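Local coordinates for protein transglutaminase-like enzymes, putative cysteine protease (Cytophaga hutchinsonii, PDB 3ISR) that is probably a cysteine protease or related thiol hydrolase of the transglutaminase-like family, at residues C181-I189 / P212-A220. Numbering follows the deposited sequence.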
ATOM      1  N   CYS B 181     -17.572   9.114   8.503  1.00 15.15           N
ATOM      2  CA  CYS B 181     -17.193  10.532   8.497  1.00 16.08           C
ATOM      3  C   CYS B 181     -15.676  10.770   8.620  1.00 14.89           C
ATOM      4  O   CYS B 181     -15.146  11.640   7.955  1.00 14.24           O
ATOM      5  CB  CYS B 181     -17.976  11.337   9.543  1.00 16.32           C
ATOM      6  SG  CYS B 181     -17.743  10.834  11.241  1.00 21.97           S
ATOM      7  N   ARG B 182     -14.987  10.019   9.480  1.00 14.75           N
ATOM      8  CA  ARG B 182     -13.529  10.198   9.634  1.00 14.91           C
ATOM      9  C   ARG B 182     -12.785  10.104   8.290  1.00 15.03           C
ATOM     10  O   ARG B 182     -11.859  10.888   7.990  1.00 15.48           O
ATOM     11  CB  ARG B 182     -13.009   9.139  10.606  1.00 14.88           C
ATOM     12  CG  ARG B 182     -11.490   9.077  10.845  1.00 15.89           C
ATOM     13  CD  ARG B 182     -11.280   7.872  11.792  1.00 17.70           C
ATOM     14  NE  ARG B 182      -9.934   7.717  12.342  1.00 20.75           N
ATOM     15  CZ  ARG B 182      -8.889   7.174  11.698  1.00 21.26           C
ATOM     16  NH1 ARG B 182      -8.986   6.778  10.417  1.00 18.27           N
ATOM     17  NH2 ARG B 182      -7.727   7.057  12.344  1.00 19.08           N
ATOM     18  N   ASP B 183     -13.229   9.160   7.470  1.00 14.98           N
ATOM     19  CA  ASP B 183     -12.621   8.923   6.172  1.00 14.67           C
ATOM     20  C   ASP B 183     -12.954  10.018   5.166  1.00 14.65           C
ATOM     21  O   ASP B 183     -12.105  10.393   4.362  1.00 14.20           O
ATOM     22  CB  ASP B 183     -13.083   7.559   5.644  1.00 14.64           C
ATOM     23  CG  ASP B 183     -12.856   6.435   6.649  1.00 16.20           C
ATOM     24  OD1 ASP B 183     -11.697   6.210   7.073  1.00 18.73           O
ATOM     25  OD2 ASP B 183     -13.845   5.796   7.066  1.00 16.72           O
ATOM     26  N   PHE B 184     -14.197  10.494   5.166  1.00 14.36           N
ATOM     27  CA  PHE B 184     -14.600  11.593   4.285  1.00 13.89           C
ATOM     28  C   PHE B 184     -13.830  12.865   4.641  1.00 13.48           C
ATOM     29  O   PHE B 184     -13.418  13.627   3.762  1.00 14.28           O
ATOM     30  CB  PHE B 184     -16.105  11.877   4.428  1.00 14.63           C
ATOM     31  CG  PHE B 184     -17.009  10.930   3.672  1.00 15.71           C
ATOM     32  CD1 PHE B 184     -17.024   9.560   3.952  1.00 17.91           C
ATOM     33  CD2 PHE B 184     -17.918  11.424   2.747  1.00 16.06           C
ATOM     34  CE1 PHE B 184     -17.893   8.692   3.280  1.00 17.15           C
ATOM     35  CE2 PHE B 184     -18.811  10.555   2.064  1.00 14.98           C
ATOM     36  CZ  PHE B 184     -18.801   9.198   2.335  1.00 14.55           C
ATOM     37  N   ALA B 185     -13.628  13.104   5.935  1.00 13.99           N
ATOM     38  CA  ALA B 185     -12.874  14.281   6.380  1.00 14.31           C
ATOM     39  C   ALA B 185     -11.419  14.166   5.943  1.00 14.69           C
ATOM     40  O   ALA B 185     -10.828  15.123   5.404  1.00 16.20           O
ATOM     41  CB  ALA B 185     -12.942  14.405   7.894  1.00 13.92           C
ATOM     42  N   HIS B 186     -10.814  13.005   6.178  1.00 14.88           N
ATOM     43  CA  HIS B 186      -9.392  12.852   5.837  1.00 14.34           C
ATOM     44  C   HIS B 186      -9.197  13.036   4.349  1.00 15.17           C
ATOM     45  O   HIS B 186      -8.212  13.621   3.917  1.00 15.22           O
ATOM     46  CB  HIS B 186      -8.871  11.448   6.220  1.00 14.65           C
ATOM     47  CG  HIS B 186      -8.629  11.249   7.689  1.00 12.91           C
ATOM     48  ND1 HIS B 186      -8.229  12.259   8.536  1.00 16.02           N
ATOM     49  CD2 HIS B 186      -8.681  10.128   8.443  1.00  8.76           C
ATOM     50  CE1 HIS B 186      -8.069  11.775   9.760  1.00  9.58           C
ATOM     51  NE2 HIS B 186      -8.333  10.483   9.728  1.00 14.59           N
ATOM     52  N   LEU B 187     -10.139  12.527   3.546  1.00 15.72           N
ATOM     53  CA  LEU B 187      -9.989  12.659   2.104  1.00 16.15           C
ATOM     54  C   LEU B 187     -10.148  14.101   1.580  1.00 16.27           C
ATOM     55  O   LEU B 187      -9.364  14.549   0.739  1.00 15.62           O
ATOM     56  CB  LEU B 187     -10.926  11.691   1.369  1.00 16.65           C
ATOM     57  CG  LEU B 187     -10.806  11.695  -0.156  1.00 17.37           C
ATOM     58  CD1 LEU B 187      -9.332  11.351  -0.567  1.00 16.59           C
ATOM     59  CD2 LEU B 187     -11.806  10.681  -0.752  1.00 14.53           C
ATOM     60  N   GLY B 188     -11.104  14.843   2.115  1.00 15.78           N
ATOM     61  CA  GLY B 188     -11.239  16.271   1.782  1.00 16.45           C
ATOM     62  C   GLY B 188      -9.963  17.029   2.141  1.00 16.36           C
ATOM     63  O   GLY B 188      -9.467  17.830   1.352  1.00 16.16           O
ATOM     64  N   ILE B 189      -9.424  16.752   3.326  1.00 16.12           N
ATOM     65  CA  ILE B 189      -8.190  17.424   3.789  1.00 15.46           C
ATOM     66  C   ILE B 189      -7.041  17.103   2.847  1.00 15.87           C
ATOM     67  O   ILE B 189      -6.326  18.007   2.397  1.00 14.83           O
ATOM     68  CB  ILE B 189      -7.811  16.984   5.214  1.00 16.93           C
ATOM     69  CG1 ILE B 189      -8.818  17.525   6.227  1.00 14.92           C
ATOM     70  CG2 ILE B 189      -6.409  17.497   5.586  1.00 15.27           C
ATOM     71  CD1 ILE B 189      -8.816  16.745   7.534  1.00 16.40           C
ATOM     72  N   PRO B 212     -27.318   9.125  16.025  1.00 17.99           N
ATOM     73  CA  PRO B 212     -26.467  10.049  16.793  1.00 17.03           C
ATOM     74  C   PRO B 212     -25.089   9.461  17.105  1.00 16.27           C
ATOM     75  O   PRO B 212     -24.974   8.286  17.420  1.00 15.64           O
ATOM     76  CB  PRO B 212     -27.273  10.295  18.075  1.00 17.19           C
ATOM     77  CG  PRO B 212     -28.246   9.148  18.151  1.00 17.72           C
ATOM     78  CD  PRO B 212     -28.572   8.811  16.737  1.00 17.63           C
ATOM     79  N   ASP B 213     -24.050  10.283  16.983  1.00 15.20           N
ATOM     80  CA  ASP B 213     -22.667   9.824  17.109  1.00 15.12           C
ATOM     81  C   ASP B 213     -21.749  11.049  17.159  1.00 13.72           C
ATOM     82  O   ASP B 213     -22.215  12.162  16.966  1.00 13.35           O
ATOM     83  CB  ASP B 213     -22.299   8.955  15.897  1.00 15.68           C
ATOM     84  CG  ASP B 213     -21.120   8.053  16.154  1.00 18.01           C
ATOM     85  OD1 ASP B 213     -20.431   8.216  17.186  1.00 20.85           O
ATOM     86  OD2 ASP B 213     -20.880   7.166  15.309  1.00 22.81           O
ATOM     87  N   PHE B 214     -20.465  10.846  17.443  1.00 13.14           N
ATOM     88  CA  PHE B 214     -19.470  11.917  17.271  1.00 13.19           C
ATOM     89  C   PHE B 214     -19.342  12.132  15.781  1.00 13.72           C
ATOM     90  O   PHE B 214     -19.603  11.218  15.003  1.00 13.79           O
ATOM     91  CB  PHE B 214     -18.112  11.513  17.844  1.00 13.06           C
ATOM     92  CG  PHE B 214     -18.071  11.467  19.348  1.00 11.27           C
ATOM     93  CD1 PHE B 214     -18.154  12.632  20.094  1.00 10.78           C
ATOM     94  CD2 PHE B 214     -17.944  10.255  20.016  1.00 10.66           C
ATOM     95  CE1 PHE B 214     -18.112  12.590  21.498  1.00 10.26           C
ATOM     96  CE2 PHE B 214     -17.898  10.206  21.424  1.00 11.73           C
ATOM     97  CZ  PHE B 214     -17.975  11.386  22.155  1.00  8.76           C
ATOM     98  N   HIS B 215     -18.980  13.339  15.365  1.00 14.40           N
ATOM     99  CA  HIS B 215     -18.942  13.617  13.954  1.00 15.06           C
ATOM    100  C   HIS B 215     -17.582  14.171  13.603  1.00 15.39           C
ATOM    101  O   HIS B 215     -16.938  14.791  14.443  1.00 16.51           O
ATOM    102  CB  HIS B 215     -20.038  14.611  13.568  1.00 15.91           C
ATOM    103  CG  HIS B 215     -20.291  14.669  12.097  1.00 16.86           C
ATOM    104  ND1 HIS B 215     -20.632  13.556  11.363  1.00 19.58           N
ATOM    105  CD2 HIS B 215     -20.247  15.698  11.224  1.00 18.44           C
ATOM    106  CE1 HIS B 215     -20.795  13.896  10.098  1.00 18.99           C
ATOM    107  NE2 HIS B 215     -20.564  15.192   9.986  1.00 19.67           N
ATOM    108  N   ALA B 216     -17.146  13.927  12.379  1.00 14.45           N
ATOM    109  CA  ALA B 216     -15.882  14.481  11.888  1.00 15.10           C
ATOM    110  C   ALA B 216     -16.075  15.117  10.523  1.00 15.70           C
ATOM    111  O   ALA B 216     -16.746  14.548   9.670  1.00 16.84           O
ATOM    112  CB  ALA B 216     -14.794  13.367  11.820  1.00 14.21           C
ATOM    113  N   CYS B 217     -15.488  16.297  10.319  1.00 15.04           N
ATOM    114  CA  CYS B 217     -15.435  16.902   9.010  1.00 15.58           C
ATOM    115  C   CYS B 217     -14.150  17.713   8.885  1.00 14.80           C
ATOM    116  O   CYS B 217     -13.148  17.405   9.541  1.00 13.83           O
ATOM    117  CB  CYS B 217     -16.691  17.707   8.705  1.00 16.80           C
ATOM    118  SG  CYS B 217     -17.109  18.887   9.971  1.00 20.67           S
ATOM    119  N   PHE B 218     -14.135  18.708   8.013  1.00 14.57           N
ATOM    120  CA  PHE B 218     -12.891  19.442   7.830  1.00 14.63           C
ATOM    121  C   PHE B 218     -13.115  20.925   7.588  1.00 15.12           C
ATOM    122  O   PHE B 218     -14.242  21.349   7.280  1.00 14.87           O
ATOM    123  CB  PHE B 218     -12.026  18.795   6.728  1.00 14.64           C
ATOM    124  CG  PHE B 218     -12.507  19.041   5.314  1.00 14.71           C
ATOM    125  CD1 PHE B 218     -11.933  20.044   4.533  1.00 15.00           C
ATOM    126  CD2 PHE B 218     -13.476  18.227   4.739  1.00 14.68           C
ATOM    127  CE1 PHE B 218     -12.377  20.258   3.210  1.00 16.51           C
ATOM    128  CE2 PHE B 218     -13.917  18.431   3.455  1.00 13.58           C
ATOM    129  CZ  PHE B 218     -13.363  19.426   2.677  1.00 15.12           C
ATOM    130  N   GLU B 219     -12.047  21.708   7.743  1.00 14.84           N
ATOM    131  CA  GLU B 219     -12.100  23.136   7.491  1.00 14.99           C
ATOM    132  C   GLU B 219     -10.944  23.486   6.588  1.00 14.75           C
ATOM    133  O   GLU B 219      -9.882  22.894   6.699  1.00 14.45           O
ATOM    134  CB  GLU B 219     -12.006  23.926   8.799  1.00 15.74           C
ATOM    135  CG  GLU B 219     -13.203  23.694   9.758  1.00 17.65           C
ATOM    136  CD  GLU B 219     -12.986  24.347  11.117  1.00 21.20           C
ATOM    137  OE1 GLU B 219     -11.898  24.154  11.701  1.00 23.44           O
ATOM    138  OE2 GLU B 219     -13.896  25.053  11.615  1.00 22.64           O
ATOM    139  N   ALA B 220     -11.190  24.374   5.636  1.00 14.12           N
ATOM    140  CA  ALA B 220     -10.144  24.852   4.742  1.00 14.31           C
ATOM    141  C   ALA B 220      -9.917  26.321   5.025  1.00 14.30           C
ATOM    142  O   ALA B 220     -10.869  27.055   5.306  1.00 14.35           O
ATOM    143  CB  ALA B 220     -10.548  24.659   3.281  1.00 15.19           C
TER
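Cys181 meets His215 and Ala216 where the first turn of helix 181-189 is laid against strand 215-220, a buried helix-on-sheet packing in the core of the transglutaminase-like domain. The two axes run nearly parallel, 9° apart, and approach to 6.5 Å; no hydrogen bond links them, and the contact rests on packing, with small residues at one end and the Phe218 ring at the other. With SG held between its own backbone N and carbonyl carbon (chi1 61°), Cys181 brings the sulfur to 3.3 Å from Ala216 N. The same SG lies obliquely to the His215 ring, 4.7 Å from its centroid, on the side of ND1, while His215 NE2 is hydrogen-bonded to Asp230. A cysteine at a helix N-terminus, packed against a strand that carries the histidine, with an aspartate behind, is the Cys-His-Asp catalytic triad arrangement of the transglutaminases, and these three residues are consistent with that role. Farther along, alanine suits both surfaces because a methyl lets the backbones come close, the CA atoms of Ala185 and Cys217 being 4.5 Å apart: Ala185 CB comes within 3.4 Å of Cys217 O, and Ala216 CB fits beside Arg182 CA. Gly188 gives room for the aromatic ring of Phe218, whose face its CA covers, 4.1 Å from the centroid and 21° off the normal; a CB there would clash with CE2. Ile189 slides alongside in the opposite direction, its CG1 3.5 Å from Phe218 CB, and Val146 and Thr150 of helix 142-156 also touch the Phe218 side chain. Replacing Phe218 by alanine removes the ring on which Gly188 CA lies and would probably leave the space between helix and strand poorly filled. Backbone bonds of Cys217 with Phe202 and of Phe218 with Phe229 join the strand to its neighbours in the antiparallel sheet.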